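Long-range contacts in imine reductase (Bacillus cereus, PDB 4D3D), which catalyses the NADPH-dependent reduction of imines, converting 2-methylpyrroline with S-selectivity: residues B[100-105]-B[123-128]; B[142-147]-B[168-173]; B[234-239]-B[294-299]. All blocks are in the same frame, centred on the assembly; numbering follows the deposited sequence.

Contact 1: B[100-105]-B[123-128]; sequences ENLFGK and KWLEDR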
loop_
_atom_site.group_PDB
_atom_site.type_symbol
_atom_site.label_atom_id
_atom_site.label_comp_id
_atom_site.label_asym_id
_atom_site.label_seq_id
_atom_site.Cartn_x
_atom_site.Cartn_y
_atom_site.Cartn_z
ATOM N N GLU B 100 17.435 -27.250 33.019
ATOM C CA GLU B 100 18.312 -28.443 32.968
ATOM C C GLU B 100 17.803 -29.634 32.139
ATOM O O GLU B 100 18.514 -30.659 31.967
ATOM C CB GLU B 100 18.617 -28.866 34.426
ATOM C CG GLU B 100 17.489 -29.655 35.162
ATOM C CD GLU B 100 16.359 -28.842 35.886
ATOM O OE1 GLU B 100 16.210 -27.624 35.586
ATOM O OE2 GLU B 100 15.598 -29.456 36.730
ATOM N N ASN B 101 16.577 -29.565 31.616
ATOM C CA ASN B 101 15.975 -30.628 30.877
ATOM C C ASN B 101 15.837 -30.401 29.394
ATOM O O ASN B 101 15.110 -31.148 28.687
ATOM C CB ASN B 101 14.605 -30.946 31.484
ATOM C CG ASN B 101 14.711 -31.518 32.907
ATOM O OD1 ASN B 101 15.650 -32.258 33.234
ATOM N ND2 ASN B 101 13.779 -31.167 33.756
ATOM N N LEU B 102 16.591 -29.422 28.886
ATOM C CA LEU B 102 16.390 -29.019 27.463
ATOM C C LEU B 102 17.432 -29.546 26.471
ATOM O O LEU B 102 17.266 -29.425 25.272
ATOM C CB LEU B 102 16.382 -27.511 27.440
ATOM C CG LEU B 102 15.257 -26.758 28.209
ATOM C CD1 LEU B 102 15.447 -25.268 28.206
ATOM C CD2 LEU B 102 13.916 -27.070 27.542
ATOM N N PHE B 103 18.452 -30.286 26.942
ATOM C CA PHE B 103 19.436 -30.776 25.990
ATOM C C PHE B 103 18.868 -31.682 24.990
ATOM O O PHE B 103 18.095 -32.602 25.319
ATOM C CB PHE B 103 20.619 -31.533 26.678
ATOM C CG PHE B 103 21.588 -32.132 25.680
ATOM C CD1 PHE B 103 22.369 -31.319 24.868
ATOM C CD2 PHE B 103 21.724 -33.547 25.554
ATOM C CE1 PHE B 103 23.297 -31.879 23.968
ATOM C CE2 PHE B 103 22.608 -34.072 24.657
ATOM C CZ PHE B 103 23.416 -33.224 23.866
ATOM N N GLY B 104 19.201 -31.441 23.737
ATOM C CA GLY B 104 18.744 -32.274 22.675
ATOM C C GLY B 104 17.329 -32.019 22.131
ATOM O O GLY B 104 16.861 -32.721 21.283
ATOM N N LYS B 105 16.635 -31.060 22.698
ATOM C CA LYS B 105 15.276 -30.759 22.249
ATOM C C LYS B 105 15.367 -29.742 21.109
ATOM O O LYS B 105 16.293 -28.929 21.089
ATOM C CB LYS B 105 14.490 -30.179 23.403
ATOM C CG LYS B 105 14.366 -31.105 24.617
ATOM C CD LYS B 105 13.818 -32.467 24.209
ATOM C CE LYS B 105 13.973 -33.537 25.335
ATOM N NZ LYS B 105 13.408 -34.833 24.913
ATOM N N LYS B 123 19.168 -17.912 21.344
ATOM C CA LYS B 123 20.443 -17.917 22.063
ATOM C C LYS B 123 20.243 -18.523 23.474
ATOM O O LYS B 123 21.082 -19.356 23.904
ATOM C CB LYS B 123 20.978 -16.528 22.192
ATOM C CG LYS B 123 22.259 -16.451 23.006
ATOM C CD LYS B 123 23.360 -17.366 22.368
ATOM C CE LYS B 123 24.827 -17.133 22.829
ATOM N NZ LYS B 123 24.998 -16.844 24.274
ATOM N N TRP B 124 19.156 -18.105 24.139
ATOM C CA TRP B 124 18.801 -18.648 25.484
ATOM C C TRP B 124 18.692 -20.150 25.434
ATOM O O TRP B 124 19.223 -20.860 26.369
ATOM C CB TRP B 124 17.549 -17.924 25.993
ATOM C CG TRP B 124 17.158 -18.218 27.434
ATOM C CD1 TRP B 124 17.483 -17.479 28.547
ATOM C CD2 TRP B 124 16.334 -19.308 27.874
ATOM N NE1 TRP B 124 16.900 -18.072 29.673
ATOM C CE2 TRP B 124 16.174 -19.171 29.272
ATOM C CE3 TRP B 124 15.670 -20.353 27.219
ATOM C CZ2 TRP B 124 15.400 -20.074 30.012
ATOM C CZ3 TRP B 124 14.852 -21.202 27.915
ATOM C CH2 TRP B 124 14.799 -21.125 29.341
ATOM N N LEU B 125 17.977 -20.702 24.473
ATOM C CA LEU B 125 17.832 -22.113 24.281
ATOM C C LEU B 125 19.129 -22.856 23.965
ATOM O O LEU B 125 19.422 -23.885 24.553
ATOM C CB LEU B 125 16.816 -22.445 23.217
ATOM C CG LEU B 125 15.357 -22.065 23.591
ATOM C CD1 LEU B 125 14.438 -22.119 22.405
ATOM C CD2 LEU B 125 14.925 -23.087 24.658
ATOM N N GLU B 126 19.952 -22.287 23.073
ATOM C CA GLU B 126 21.273 -22.876 22.781
ATOM C C GLU B 126 22.182 -22.955 24.001
ATOM O O GLU B 126 22.901 -23.966 24.101
ATOM C CB GLU B 126 21.981 -22.063 21.653
ATOM C CG GLU B 126 21.141 -22.120 20.394
ATOM N N ASP B 127 22.190 -21.955 24.854
ATOM C CA ASP B 127 23.004 -21.914 26.073
ATOM C C ASP B 127 22.605 -23.150 26.991
ATOM O O ASP B 127 23.414 -23.612 27.802
ATOM C CB ASP B 127 22.818 -20.670 26.846
ATOM C CG ASP B 127 23.526 -19.481 26.195
ATOM O OD1 ASP B 127 24.315 -19.745 25.257
ATOM O OD2 ASP B 127 23.297 -18.360 26.653
ATOM N N ARG B 128 21.385 -23.627 26.833
ATOM C CA ARG B 128 20.864 -24.779 27.624
ATOM C C ARG B 128 20.870 -26.095 26.862
ATOM O O ARG B 128 20.335 -27.146 27.269
ATOM C CB ARG B 128 19.449 -24.432 28.200
ATOM C CG ARG B 128 19.503 -23.323 29.243
ATOM C CD ARG B 128 18.198 -22.551 29.403
ATOM N NE ARG B 128 18.398 -21.524 30.452
ATOM C CZ ARG B 128 19.103 -20.411 30.289
ATOM N NH1 ARG B 128 19.667 -20.108 29.148
ATOM N NH2 ARG B 128 19.282 -19.608 31.307
HETATM O O HOH W 1 19.467 -28.294 29.603
#

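Contact 2: B[142-147]-B[168-173]; sequences SGIGKS and EVLTSS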
loop_
_atom_site.group_PDB
_atom_site.type_symbol
_atom_site.label_atom_id
_atom_site.label_comp_id
_atom_site.label_asym_id
_atom_site.label_seq_id
_atom_site.Cartn_x
_atom_site.Cartn_y
_atom_site.Cartn_z
ATOM N N SER B 142 -7.757 -22.663 10.438
ATOM C CA SER B 142 -8.434 -23.382 9.338
ATOM C C SER B 142 -7.534 -23.725 8.149
ATOM O O SER B 142 -7.827 -24.654 7.413
ATOM C CB SER B 142 -9.626 -22.552 8.820
ATOM O OG SER B 142 -9.206 -21.316 8.225
ATOM N N GLY B 143 -6.413 -23.017 7.978
ATOM C CA GLY B 143 -5.445 -23.324 6.925
ATOM C C GLY B 143 -4.438 -24.430 7.249
ATOM O O GLY B 143 -3.709 -24.885 6.376
ATOM N N ILE B 144 -4.395 -24.887 8.503
ATOM C CA ILE B 144 -3.495 -25.994 8.892
ATOM C C ILE B 144 -3.955 -27.313 8.258
ATOM O O ILE B 144 -5.160 -27.634 8.210
ATOM C CB ILE B 144 -3.389 -26.120 10.423
ATOM C CG1 ILE B 144 -2.913 -24.796 11.058
ATOM C CG2 ILE B 144 -2.477 -27.282 10.799
ATOM C CD1 ILE B 144 -1.542 -24.295 10.586
ATOM N N GLY B 145 -3.023 -28.017 7.652
ATOM C CA GLY B 145 -3.313 -29.237 6.904
ATOM C C GLY B 145 -3.461 -29.040 5.392
ATOM O O GLY B 145 -3.661 -30.015 4.663
ATOM N N LYS B 146 -3.347 -27.806 4.931
ATOM C CA LYS B 146 -3.520 -27.510 3.488
ATOM C C LYS B 146 -2.197 -27.098 2.829
ATOM O O LYS B 146 -1.479 -26.237 3.358
ATOM C CB LYS B 146 -4.547 -26.423 3.338
ATOM C CG LYS B 146 -5.890 -26.804 3.900
ATOM C CD LYS B 146 -6.863 -25.667 3.771
ATOM C CE LYS B 146 -8.228 -26.059 4.323
ATOM N NZ LYS B 146 -8.937 -24.809 4.685
ATOM N N SER B 147 -1.852 -27.694 1.689
ATOM C CA SER B 147 -0.557 -27.467 1.068
ATOM C C SER B 147 -0.478 -26.061 0.481
ATOM O O SER B 147 0.620 -25.561 0.310
ATOM C CB SER B 147 -0.282 -28.519 -0.011
ATOM O OG SER B 147 -1.343 -28.424 -0.964
ATOM N N GLU B 168 6.046 -30.013 7.489
ATOM C CA GLU B 168 5.242 -29.946 6.232
ATOM C C GLU B 168 3.947 -30.765 6.237
ATOM O O GLU B 168 3.106 -30.628 5.344
ATOM C CB GLU B 168 6.151 -30.269 5.029
ATOM C CG GLU B 168 7.075 -29.122 4.709
ATOM C CD GLU B 168 8.051 -29.367 3.583
ATOM O OE1 GLU B 168 8.073 -30.449 2.987
ATOM O OE2 GLU B 168 8.842 -28.474 3.303
ATOM N N VAL B 169 3.722 -31.553 7.290
ATOM C CA VAL B 169 2.387 -32.079 7.534
ATOM C C VAL B 169 1.390 -30.943 7.856
ATOM O O VAL B 169 0.205 -31.001 7.514
ATOM C CB VAL B 169 2.431 -33.075 8.710
ATOM C CG1 VAL B 169 1.038 -33.512 9.111
ATOM C CG2 VAL B 169 3.356 -34.225 8.374
ATOM N N LEU B 170 1.881 -29.866 8.479
ATOM C CA LEU B 170 1.028 -28.743 8.853
ATOM C C LEU B 170 0.720 -27.762 7.696
ATOM O O LEU B 170 -0.429 -27.321 7.538
ATOM C CB LEU B 170 1.672 -27.954 10.018
ATOM C CG LEU B 170 1.957 -28.799 11.258
ATOM C CD1 LEU B 170 2.561 -27.886 12.302
ATOM C CD2 LEU B 170 0.702 -29.520 11.794
ATOM N N THR B 171 1.753 -27.358 6.984
ATOM C CA THR B 171 1.689 -26.405 5.872
ATOM C C THR B 171 2.910 -26.604 4.968
ATOM O O THR B 171 3.873 -27.290 5.356
ATOM C CB THR B 171 1.727 -24.890 6.323
ATOM O OG1 THR B 171 3.060 -24.536 6.737
ATOM C CG2 THR B 171 0.802 -24.545 7.419
ATOM N N SER B 172 2.920 -25.980 3.773
ATOM C CA SER B 172 4.141 -25.836 2.997
ATOM C C SER B 172 5.123 -24.911 3.731
ATOM O O SER B 172 4.712 -24.145 4.580
ATOM C CB SER B 172 3.854 -25.324 1.587
ATOM O OG SER B 172 3.098 -26.335 0.940
ATOM N N SER B 173 6.395 -25.064 3.462
ATOM C CA SER B 173 7.418 -24.314 4.175
ATOM C C SER B 173 8.092 -23.300 3.270
ATOM O O SER B 173 8.209 -23.481 2.048
ATOM C CB SER B 173 8.450 -25.263 4.740
ATOM O OG SER B 173 9.178 -25.894 3.703
#

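Contact 3: B[234-239]-B[294-299]; sequences EFYTPR and DSFTSL. With P4C (O-acetaldehydyl-hexaethylene glycol), chain E.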
loop_
_atom_site.group_PDB
_atom_site.type_symbol
_atom_site.label_atom_id
_atom_site.label_comp_id
_atom_site.label_asym_id
_atom_site.label_seq_id
_atom_site.Cartn_x
_atom_site.Cartn_y
_atom_site.Cartn_z
ATOM N N GLU B 234 9.209 -3.475 -8.894
ATOM C CA GLU B 234 10.180 -4.108 -9.777
ATOM C C GLU B 234 11.117 -3.094 -10.405
ATOM O O GLU B 234 12.319 -3.336 -10.492
ATOM C CB GLU B 234 9.461 -4.915 -10.922
ATOM C CG GLU B 234 8.686 -6.084 -10.375
ATOM N N PHE B 235 10.586 -1.967 -10.866
ATOM C CA PHE B 235 11.394 -0.865 -11.479
ATOM C C PHE B 235 12.439 -0.316 -10.525
ATOM O O PHE B 235 13.610 -0.177 -10.912
ATOM C CB PHE B 235 10.514 0.273 -11.944
ATOM C CG PHE B 235 11.273 1.374 -12.631
ATOM C CD1 PHE B 235 11.640 1.267 -13.990
ATOM C CD2 PHE B 235 11.666 2.485 -11.933
ATOM C CE1 PHE B 235 12.390 2.273 -14.593
ATOM C CE2 PHE B 235 12.437 3.499 -12.516
ATOM C CZ PHE B 235 12.825 3.396 -13.864
ATOM N N TYR B 236 12.013 -0.032 -9.302
ATOM C CA TYR B 236 12.926 0.684 -8.373
ATOM C C TYR B 236 13.840 -0.247 -7.586
ATOM O O TYR B 236 14.902 0.220 -7.166
ATOM C CB TYR B 236 12.130 1.543 -7.421
ATOM C CG TYR B 236 11.538 2.806 -8.075
ATOM C CD1 TYR B 236 12.332 3.880 -8.488
ATOM C CD2 TYR B 236 10.182 2.922 -8.202
ATOM C CE1 TYR B 236 11.749 5.024 -9.052
ATOM C CE2 TYR B 236 9.597 4.128 -8.697
ATOM C CZ TYR B 236 10.420 5.127 -9.162
ATOM O OH TYR B 236 9.814 6.295 -9.653
ATOM N N THR B 237 13.523 -1.539 -7.499
ATOM C CA THR B 237 14.360 -2.524 -6.780
ATOM C C THR B 237 15.871 -2.466 -7.049
ATOM O O THR B 237 16.680 -2.264 -6.131
ATOM C CB THR B 237 13.745 -3.940 -6.916
ATOM O OG1 THR B 237 12.586 -4.031 -6.070
ATOM C CG2 THR B 237 14.693 -5.023 -6.571
ATOM N N PRO B 238 16.297 -2.581 -8.328
ATOM C CA PRO B 238 17.746 -2.564 -8.614
ATOM C C PRO B 238 18.398 -1.227 -8.317
ATOM O O PRO B 238 19.561 -1.221 -7.884
ATOM C CB PRO B 238 17.802 -2.956 -10.119
ATOM C CG PRO B 238 16.432 -2.641 -10.662
ATOM C CD PRO B 238 15.485 -2.829 -9.525
ATOM N N ARG B 239 17.655 -0.116 -8.465
ATOM C CA ARG B 239 18.171 1.233 -8.104
ATOM C C ARG B 239 18.399 1.333 -6.558
ATOM O O ARG B 239 19.399 1.814 -6.069
ATOM C CB ARG B 239 17.216 2.311 -8.606
ATOM C CG ARG B 239 17.132 2.347 -10.152
ATOM C CD ARG B 239 15.907 2.945 -10.775
ATOM N NE ARG B 239 15.634 4.212 -10.239
ATOM C CZ ARG B 239 15.516 5.362 -10.911
ATOM N NH1 ARG B 239 15.651 5.401 -12.230
ATOM N NH2 ARG B 239 15.250 6.468 -10.190
ATOM N N ASP B 294 15.908 14.482 -6.694
ATOM C CA ASP B 294 16.017 13.015 -6.690
ATOM C C ASP B 294 14.675 12.300 -6.793
ATOM O O ASP B 294 13.610 12.926 -6.638
ATOM C CB ASP B 294 16.617 12.565 -5.374
ATOM C CG ASP B 294 18.033 13.075 -5.104
ATOM O OD1 ASP B 294 18.748 13.553 -6.013
ATOM O OD2 ASP B 294 18.471 12.916 -3.929
ATOM N N SER B 295 14.726 11.002 -7.091
ATOM C CA SER B 295 13.524 10.153 -7.044
ATOM C C SER B 295 12.946 10.167 -5.657
ATOM O O SER B 295 13.692 10.388 -4.626
ATOM C CB SER B 295 13.902 8.714 -7.365
ATOM O OG SER B 295 12.762 7.873 -7.256
ATOM N N PHE B 296 11.625 10.060 -5.562
ATOM C CA PHE B 296 10.991 9.812 -4.222
ATOM C C PHE B 296 11.530 8.642 -3.477
ATOM O O PHE B 296 11.329 8.591 -2.233
ATOM C CB PHE B 296 9.472 9.778 -4.338
ATOM C CG PHE B 296 8.902 8.399 -4.650
ATOM C CD1 PHE B 296 8.794 7.951 -5.950
ATOM C CD2 PHE B 296 8.429 7.596 -3.631
ATOM C CE1 PHE B 296 8.235 6.711 -6.219
ATOM C CE2 PHE B 296 7.882 6.363 -3.881
ATOM C CZ PHE B 296 7.779 5.910 -5.188
ATOM N N THR B 297 12.263 7.738 -4.112
ATOM C CA THR B 297 12.898 6.593 -3.411
ATOM C C THR B 297 13.923 7.089 -2.401
ATOM O O THR B 297 14.253 6.399 -1.461
ATOM C CB THR B 297 13.503 5.542 -4.337
ATOM O OG1 THR B 297 14.538 6.120 -5.133
ATOM C CG2 THR B 297 12.456 4.945 -5.198
ATOM N N SER B 298 14.384 8.316 -2.611
ATOM C CA SER B 298 15.320 8.940 -1.694
ATOM C C SER B 298 14.717 9.058 -0.279
ATOM O O SER B 298 15.503 9.257 0.681
ATOM C CB SER B 298 15.778 10.330 -2.180
ATOM O OG SER B 298 14.740 11.290 -2.248
ATOM N N LEU B 299 13.404 9.040 -0.144
ATOM C CA LEU B 299 12.756 9.023 1.182
ATOM C C LEU B 299 13.115 7.823 2.076
ATOM O O LEU B 299 12.950 7.930 3.308
ATOM C CB LEU B 299 11.255 9.209 1.100
ATOM C CG LEU B 299 10.725 10.483 0.416
ATOM C CD1 LEU B 299 9.243 10.475 0.207
ATOM C CD2 LEU B 299 11.173 11.710 1.212
HETATM O O1 P4C E . 4.895 1.333 -14.092
HETATM C C2 P4C E . 6.354 1.179 -14.031
HETATM C C3 P4C E . 7.185 2.441 -14.322
HETATM O O4 P4C E . 7.885 2.862 -13.167
HETATM C C5 P4C E . 8.516 4.166 -13.126
HETATM C C6 P4C E . 7.475 5.284 -13.129
HETATM O O7 P4C E . 7.677 6.319 -12.138
HETATM C C8 P4C E . 6.562 7.277 -12.025
HETATM C C9 P4C E . 6.268 7.638 -10.529
HETATM O O10 P4C E . 5.048 8.448 -10.186
HETATM C C11 P4C E . 3.757 8.574 -10.873
HETATM C C12 P4C E . 2.496 7.957 -10.168
HETATM O O13 P4C E . 1.563 7.224 -11.107
HETATM C C14 P4C E . 0.378 6.449 -10.656
HETATM C C15 P4C E . -0.142 5.382 -11.690
HETATM O O16 P4C E . -0.559 4.059 -11.084
HETATM C C17 P4C E . -1.168 2.878 -11.796
HETATM C C18 P4C E . -2.490 3.198 -12.639
HETATM O O19 P4C E . -3.741 2.550 -12.156
HETATM C C20 P4C E . -4.826 3.191 -12.955
HETATM C C21 P4C E . -6.054 2.289 -12.935
HETATM O O22 P4C E . -7.251 2.937 -13.456
HETATM O O HOH W 2 15.619 5.197 -7.433
#

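Contact 1: B[100-105]-B[123-128]
L102 pushes one methyl, CD1, against the end of helix 115-127 and the residue after it, and meets three side chains there. CD1 lies 4.0 Å from R128 CD and also touches R128 CB; W124 CZ3 is 4.1 Å from the same L102 CD1, which approaches the indole obliquely, and L125 CD2 is 4.2 Å from it. In L102, CG stands anti to the carbonyl carbon (chi1 -63°); the side chain lies beside that of R128, both pointing the same way. Within the arginine side chain it is the methylenes CB and CD that meet the leucine methyl. Beyond CG that chain is extended as far as NE, and the guanidinium comes to lie over the indole of W124: W124 NE1 sits 3.2 Å above the guanidinium plane, over its centre, while R128 CZ is displaced toward the rim of the indole. Two N-H groups fix the rotation of the guanidinium. R128 NH1 donates to W124 O at 2.9 Å, with the acceptor close to the guanidinium plane, and R128 NE donates to S99 OG. The indole also packs edge-to-face with Y92.

No direct hydrogen bond spans the two segments. A water does this job, donating to R128 O at 2.7 Å and accepting from L102 N at 3.2 Å. L102 also starts a type II turn through K105, closed by K105 N donating to L102 O; just beyond it, K105 pairs by backbone bonds with R131 as strands 106-109 and 131-137 begin.

The chemistry is therefore split: L102 is held by dispersion against methylenes, indole carbon and the L125 methyl, while the water bridges L102 N and R128 O. Lying over the indole while donating to a carbonyl oxygen probably helps to stabilise the positive charge of R128.

Contact 2: B[142-147]-B[168-173]
The type II turn G143-K146 docks on L170 and T171, where helix 157-170 passes into strand 171-175, at one margin of the sheet of the Rossmann-type domain. The main link is G145 N to L170 O, a short 2.7 Å bond that is nearly straight at nitrogen (170°). It is the turn's I144-G145 peptide that offers this N-H, and G145 has the positive phi expected for the third residue of such a turn. Farther along, S172 OG donates to S147 O at 2.7 Å, lying in the carbonyl plane on a lone pair; OG reaches it from a position anti to the serine's own carbonyl carbon (chi1 -65°).

I144 is buried and uses both its branches. Its CG2 lies alongside L170, 4.0 Å from L170 CD2, while I144 CD1 meets T171 CG2 at 3.9 Å. Outside this apolar patch, the extended K146 side chain runs back along the turn, and NZ donates to S142 O (2.9 Å) from above the carbonyl plane.

Helix 31-42 covers the apolar side, with M32 and V39 against I144 and F40 against L170. Strand 149-155 flanks strand 171-175, and its T151 bonds to T171 OG1.

Contact 3: B[234-239]-B[294-299]
T297 sets its methyl over one face of the Y236 ring, a CH-pi contact with CG2 3.9 Å from the ring centroid and 26° off the normal. The opposite face is covered by F235, whose CD2 lies over the ring centre. F296 completes the aromatic cluster as an offset edge-to-face pair with Y236, its edge toward the tyrosine face, centroids 5.5 Å apart and planes at 82°. S295 OG reaches obliquely to Y236 CE1 at 3.5 Å, and R239 NH2 borders the tyrosine ring in its plane while touching S295 CB edge-on. The bound polyether touches the cluster directly, its C5 3.8 Å above the plane of the F235 ring and its O7 3.3 Å from Y236 OH. W195 of the second subunit packs edge-to-face with F296.

The next shell fixes these groups. D250 OD1 is hydrogen-bonded to both Y236 OH and S295 OG, and D250 OD2 receives F296 N, so one carboxylate ties the tyrosine tip to the opposing loop. S295 OG, anti to its own backbone N (chi1 177°), also accepts from T297 N at 3.2 Å, an ST turn in the loop that carries T297 to the ring. S295 O takes both the N-H and the hydroxyl of S298. A water joins the segments, accepting from R239 NE at 3.0 Å and bonding to T297 OG1 at 2.7 Å; H245 ND1 is a further partner of that hydroxyl. R239 itself is held by D248 and P246 O.

Helix 215-242 thus meets the loop before helix 300-304 at the wall of the polyether pocket and at the subunit interface, as fits the helical C-terminal domain through which imine reductases pair as dimers.

The three contacts follow one another along the chain, each closing before the next opens. Contacts 1 and 2 belong to the N-terminal Rossmann-type domain, their centres about 28 Å apart: contact 1 lies where strands 106-109 and 131-137 begin, contact 2 at the margin formed by strand 171-175. Contact 3 is in the helical C-terminal domain, about 44 Å from contact 1 and 36 Å from contact 2, centre to centre, and the long helix 182-210 lies between contacts 2 and 3 in sequence. None of the contacts touches another. Contacts 1 and 2 each involve a type II turn of the presumed cofactor-binding domain, while contact 3 alone meets the polyether and the second subunit.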